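Local coordinates for protein cellulose hydrolase (Bacillus licheniformis, PDB 4YZT) that hydrolyses beta-1,4-glucosidic bonds of cellulose as a modular family 5 endoglucanase, here with cellotetraose bound, at residues 318-321 against 322-325; 281-284 against 285-289. All coordinates share one frame; numbering follows the deposited sequence.

Contact 1: residues 318-321 against 322-325; sequences WRDP and VVKE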
# COMPACT_ATOMS: atom_id res chain seq x y z
N TRP A 318 -10.19 7.57 7.44
CA TRP A 318 -8.94 7.32 6.73
C TRP A 318 -7.77 8.01 7.43
O TRP A 318 -7.87 9.17 7.79
CB TRP A 318 -9.07 7.80 5.29
CG TRP A 318 -10.10 7.00 4.55
CD1 TRP A 318 -11.45 7.17 4.59
CD2 TRP A 318 -9.85 5.88 3.71
NE1 TRP A 318 -12.06 6.23 3.80
CE2 TRP A 318 -11.10 5.43 3.24
CE3 TRP A 318 -8.69 5.21 3.29
CZ2 TRP A 318 -11.23 4.34 2.38
CZ3 TRP A 318 -8.82 4.14 2.43
CH2 TRP A 318 -10.08 3.71 1.99
N ARG A 319 -6.66 7.30 7.61
CA ARG A 319 -5.50 7.85 8.32
C ARG A 319 -4.83 8.98 7.53
O ARG A 319 -4.20 9.87 8.10
CB ARG A 319 -4.47 6.74 8.62
CG ARG A 319 -4.94 5.72 9.64
CD ARG A 319 -3.92 4.60 9.82
NE ARG A 319 -4.36 3.60 10.80
CZ ARG A 319 -5.06 2.51 10.49
NH1 ARG A 319 -5.40 2.26 9.23
NH2 ARG A 319 -5.41 1.66 11.45
N ASP A 320 -4.97 8.92 6.22
CA ASP A 320 -4.50 9.98 5.32
C ASP A 320 -5.63 10.25 4.34
O ASP A 320 -5.75 9.56 3.33
CB ASP A 320 -3.21 9.56 4.59
CG ASP A 320 -2.65 10.65 3.69
OD1 ASP A 320 -3.34 11.65 3.44
OD2 ASP A 320 -1.50 10.50 3.22
N PRO A 321 -6.49 11.22 4.64
CA PRO A 321 -7.68 11.41 3.81
C PRO A 321 -7.33 11.95 2.43
O PRO A 321 -8.06 11.68 1.47
CB PRO A 321 -8.49 12.44 4.59
CG PRO A 321 -7.97 12.36 5.97
CD PRO A 321 -6.54 12.04 5.87
N VAL A 322 -6.25 12.71 2.34
CA VAL A 322 -5.84 13.30 1.06
C VAL A 322 -5.41 12.21 0.07
O VAL A 322 -5.84 12.23 -1.08
CB VAL A 322 -4.70 14.31 1.24
CG1 VAL A 322 -4.13 14.73 -0.10
CG2 VAL A 322 -5.20 15.52 2.04
N VAL A 323 -4.58 11.27 0.52
CA VAL A 323 -4.12 10.25 -0.41
C VAL A 323 -5.32 9.40 -0.87
O VAL A 323 -5.39 9.00 -2.04
CB VAL A 323 -3.00 9.36 0.20
CG1 VAL A 323 -3.56 8.33 1.18
CG2 VAL A 323 -2.23 8.67 -0.91
N LYS A 324 -6.28 9.17 0.02
CA LYS A 324 -7.51 8.47 -0.36
C LYS A 324 -8.28 9.23 -1.44
O LYS A 324 -8.73 8.65 -2.43
CB LYS A 324 -8.43 8.26 0.85
CG LYS A 324 -9.76 7.54 0.52
CD LYS A 324 -10.94 8.50 0.37
CE LYS A 324 -11.37 9.07 1.70
NZ LYS A 324 -12.64 9.86 1.60
N GLU A 325 -8.43 10.54 -1.26
CA GLU A 325 -9.16 11.34 -2.23
C GLU A 325 -8.43 11.37 -3.57
O GLU A 325 -9.06 11.37 -4.63
CB GLU A 325 -9.40 12.76 -1.72
CG GLU A 325 -10.24 12.87 -0.45
CD GLU A 325 -11.66 12.32 -0.57
OE1 GLU A 325 -12.11 12.01 -1.69
OE2 GLU A 325 -12.33 12.22 0.48
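Asp320 caps the N-terminus of helix 321-330: its OD1 takes the backbone N-H of Val323 at 3.2 Å, an almost straight bond (N-H...O 168°) that reaches the oxygen from above the carboxylate plane. The N-cap geometry depends on the first torsion, chi1 -178°, which sets CG opposite Asp320 N and beside the carbonyl carbon, where OD1 meets the N-H of Val323. OD2 faces helix 280-296, where Lys283 NZ forms a salt bridge with it and Trp284 NE1 hydrogen bonds to it. The helix ladder starts here too. Glu325 N bonds to Pro321 O at 3.0 Å, whereas the bond from Lys324 N to Asp320 O, at 3.4 Å, is weak. Pro321, with no N-H to offer, occupies the first helical turn.

Farther out, Lys324 NZ makes a salt bridge of 2.6 Å to Glu325 OE2, again from above the carboxylate plane. Bends at chi2 and chi3 lay the lysine chain over one face of the Trp318 indole, CG over the ring centre and CE 3.6 Å from the centroid of the five-membered ring, a CH-pi contact. NZ lies 4.6 Å from that same centroid, an off-centre cation-pi approach. Beneath the cap, Val323 CG1 packs 3.5 Å from Asp320 CG. Replacing Trp318 with an alanine would probably leave the Lys324 methylenes without their aromatic floor and the chain freer to turn away from Glu325.

The cap carboxylate therefore serves two ends: one oxygen satisfies a helix N-H, and the other receives a lysine and an indole N-H, surroundings that would be expected to stabilise the negative charge of this buried residue.

Contact 2: residues 281-284 against 285-289; sequences HSKW and LYHDT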
# COMPACT_ATOMS: atom_id res chain seq x y z
N HIS A 281 4.42 14.24 0.79
CA HIS A 281 4.53 14.69 -0.59
C HIS A 281 4.84 13.52 -1.52
O HIS A 281 4.20 13.34 -2.55
CB HIS A 281 5.61 15.76 -0.74
CG HIS A 281 5.87 16.11 -2.17
ND1 HIS A 281 5.13 17.05 -2.85
CD2 HIS A 281 6.77 15.62 -3.06
CE1 HIS A 281 5.57 17.14 -4.09
NE2 HIS A 281 6.56 16.27 -4.25
N SER A 282 5.83 12.72 -1.16
CA SER A 282 6.19 11.57 -1.99
C SER A 282 5.02 10.61 -2.09
O SER A 282 4.71 10.12 -3.17
CB SER A 282 7.41 10.85 -1.43
OG SER A 282 8.56 11.68 -1.51
N LYS A 283 4.38 10.33 -0.97
CA LYS A 283 3.27 9.38 -0.97
C LYS A 283 2.13 9.84 -1.88
O LYS A 283 1.57 9.04 -2.64
CB LYS A 283 2.75 9.16 0.45
CG LYS A 283 1.73 8.04 0.56
CD LYS A 283 0.80 8.26 1.76
CE LYS A 283 1.51 8.13 3.09
NZ LYS A 283 0.59 8.57 4.21
N TRP A 284 1.79 11.12 -1.80
CA TRP A 284 0.70 11.66 -2.62
C TRP A 284 1.08 11.61 -4.10
O TRP A 284 0.30 11.15 -4.94
CB TRP A 284 0.36 13.10 -2.19
CG TRP A 284 -0.20 13.18 -0.79
CD1 TRP A 284 -0.51 12.14 0.03
CD2 TRP A 284 -0.49 14.38 -0.05
NE1 TRP A 284 -0.99 12.61 1.24
CE2 TRP A 284 -0.98 13.99 1.22
CE3 TRP A 284 -0.38 15.75 -0.33
CZ2 TRP A 284 -1.37 14.91 2.20
CZ3 TRP A 284 -0.77 16.68 0.66
CH2 TRP A 284 -1.25 16.25 1.90
N LEU A 285 2.29 12.08 -4.42
CA LEU A 285 2.81 12.03 -5.79
C LEU A 285 2.87 10.61 -6.36
O LEU A 285 2.55 10.38 -7.53
CB LEU A 285 4.19 12.68 -5.84
CG LEU A 285 4.83 12.81 -7.23
CD1 LEU A 285 3.96 13.72 -8.12
CD2 LEU A 285 6.23 13.37 -7.11
N TYR A 286 3.31 9.66 -5.55
CA TYR A 286 3.39 8.26 -5.97
C TYR A 286 2.00 7.72 -6.34
O TYR A 286 1.80 7.13 -7.41
CB TYR A 286 4.03 7.41 -4.87
CG TYR A 286 4.23 5.96 -5.27
CD1 TYR A 286 3.23 5.01 -5.05
CD2 TYR A 286 5.41 5.53 -5.88
CE1 TYR A 286 3.40 3.69 -5.43
CE2 TYR A 286 5.58 4.22 -6.24
CZ TYR A 286 4.58 3.31 -6.02
OH TYR A 286 4.75 1.99 -6.39
N HIS A 287 1.03 7.94 -5.46
CA HIS A 287 -0.30 7.40 -5.71
C HIS A 287 -0.96 8.07 -6.92
O HIS A 287 -1.52 7.39 -7.78
CB HIS A 287 -1.17 7.52 -4.47
CG HIS A 287 -0.88 6.48 -3.43
ND1 HIS A 287 0.16 6.58 -2.55
CD2 HIS A 287 -1.50 5.30 -3.15
CE1 HIS A 287 0.18 5.52 -1.76
NE2 HIS A 287 -0.82 4.72 -2.11
N ASP A 288 -0.88 9.40 -7.02
CA ASP A 288 -1.47 10.08 -8.16
C ASP A 288 -0.83 9.64 -9.47
O ASP A 288 -1.52 9.41 -10.46
CB ASP A 288 -1.35 11.60 -8.02
CG ASP A 288 -1.93 12.33 -9.22
OD1 ASP A 288 -3.17 12.40 -9.34
OD2 ASP A 288 -1.14 12.81 -10.07
N THR A 289 0.49 9.52 -9.46
CA THR A 289 1.22 9.17 -10.67
C THR A 289 0.88 7.75 -11.10
O THR A 289 0.55 7.52 -12.27
CB THR A 289 2.74 9.30 -10.48
OG1 THR A 289 3.06 10.64 -10.09
CG2 THR A 289 3.48 8.96 -11.77
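His287 folds back on Lys283 one turn earlier, so that ND1 donates to Lys283 O at 2.8 Å while the backbone N of His287 bonds to the same oxygen at 3.1 Å. The two donors come from opposite faces of the carbonyl plane. With chi1 at -78°, CG lies beside the backbone N of His287, which swings the imidazole toward the preceding turn; the acceptor then sits at the ring edge, only 5° out of the imidazole plane. Lys283 runs alongside, its CG 3.8 Å from His287 CE1, before a bend at chi3 turns the amine toward helix 321-330 and its partner Asp320.

The same doubling recurs farther along at Leu285 O, which accepts Thr289 OG1 at 2.6 Å as well as Thr289 N, again from opposite faces. His281 and Leu285 both place CG anti to the backbone N and consequently point the same way, with Leu285 CD2 4.1 Å from His281 NE2, while His281 ND1 hydrogen bonds to Ile339 O. Tyr286 leaves the helix on another side, toward Trp240, which its ring meets edge-to-face, and its OH bonds to Ser226 O. The indole of Trp284 leans on Val322 and Val323 of helix 321-330.

Helix 280-296 is the crossover between strands 267-272 and 299-303 of the (beta/alpha)8 barrel. Two of its carbonyls, those of Lys283 and Leu285, thus each satisfy a side-chain donor beyond the usual i to i+4 bond, and the ND1 bond helps fix the rotation of the His287 ring from within the helix, while NE2 is bonded elsewhere.

Overall arrangement
Contacts 1 and 2 belong to neighbouring helices, 321-330 and 280-296, which touch directly; the centres of the two contacts lie about 12 Å apart. The direct evidence is Val323 CG2, packed 3.6 Å from His287 ND1. Contact 2 is the more buried, inside a barrel crossover helix, and relies on carbonyls shared between backbone and side-chain donors. Contact 1 is only partly buried, stands at a helix start, and relies on a cap, an ion pair and an indole face. Val322 also reaches strand 424-431 and His281 strand 338-347, placing both contacts where the barrel meets the X2 module.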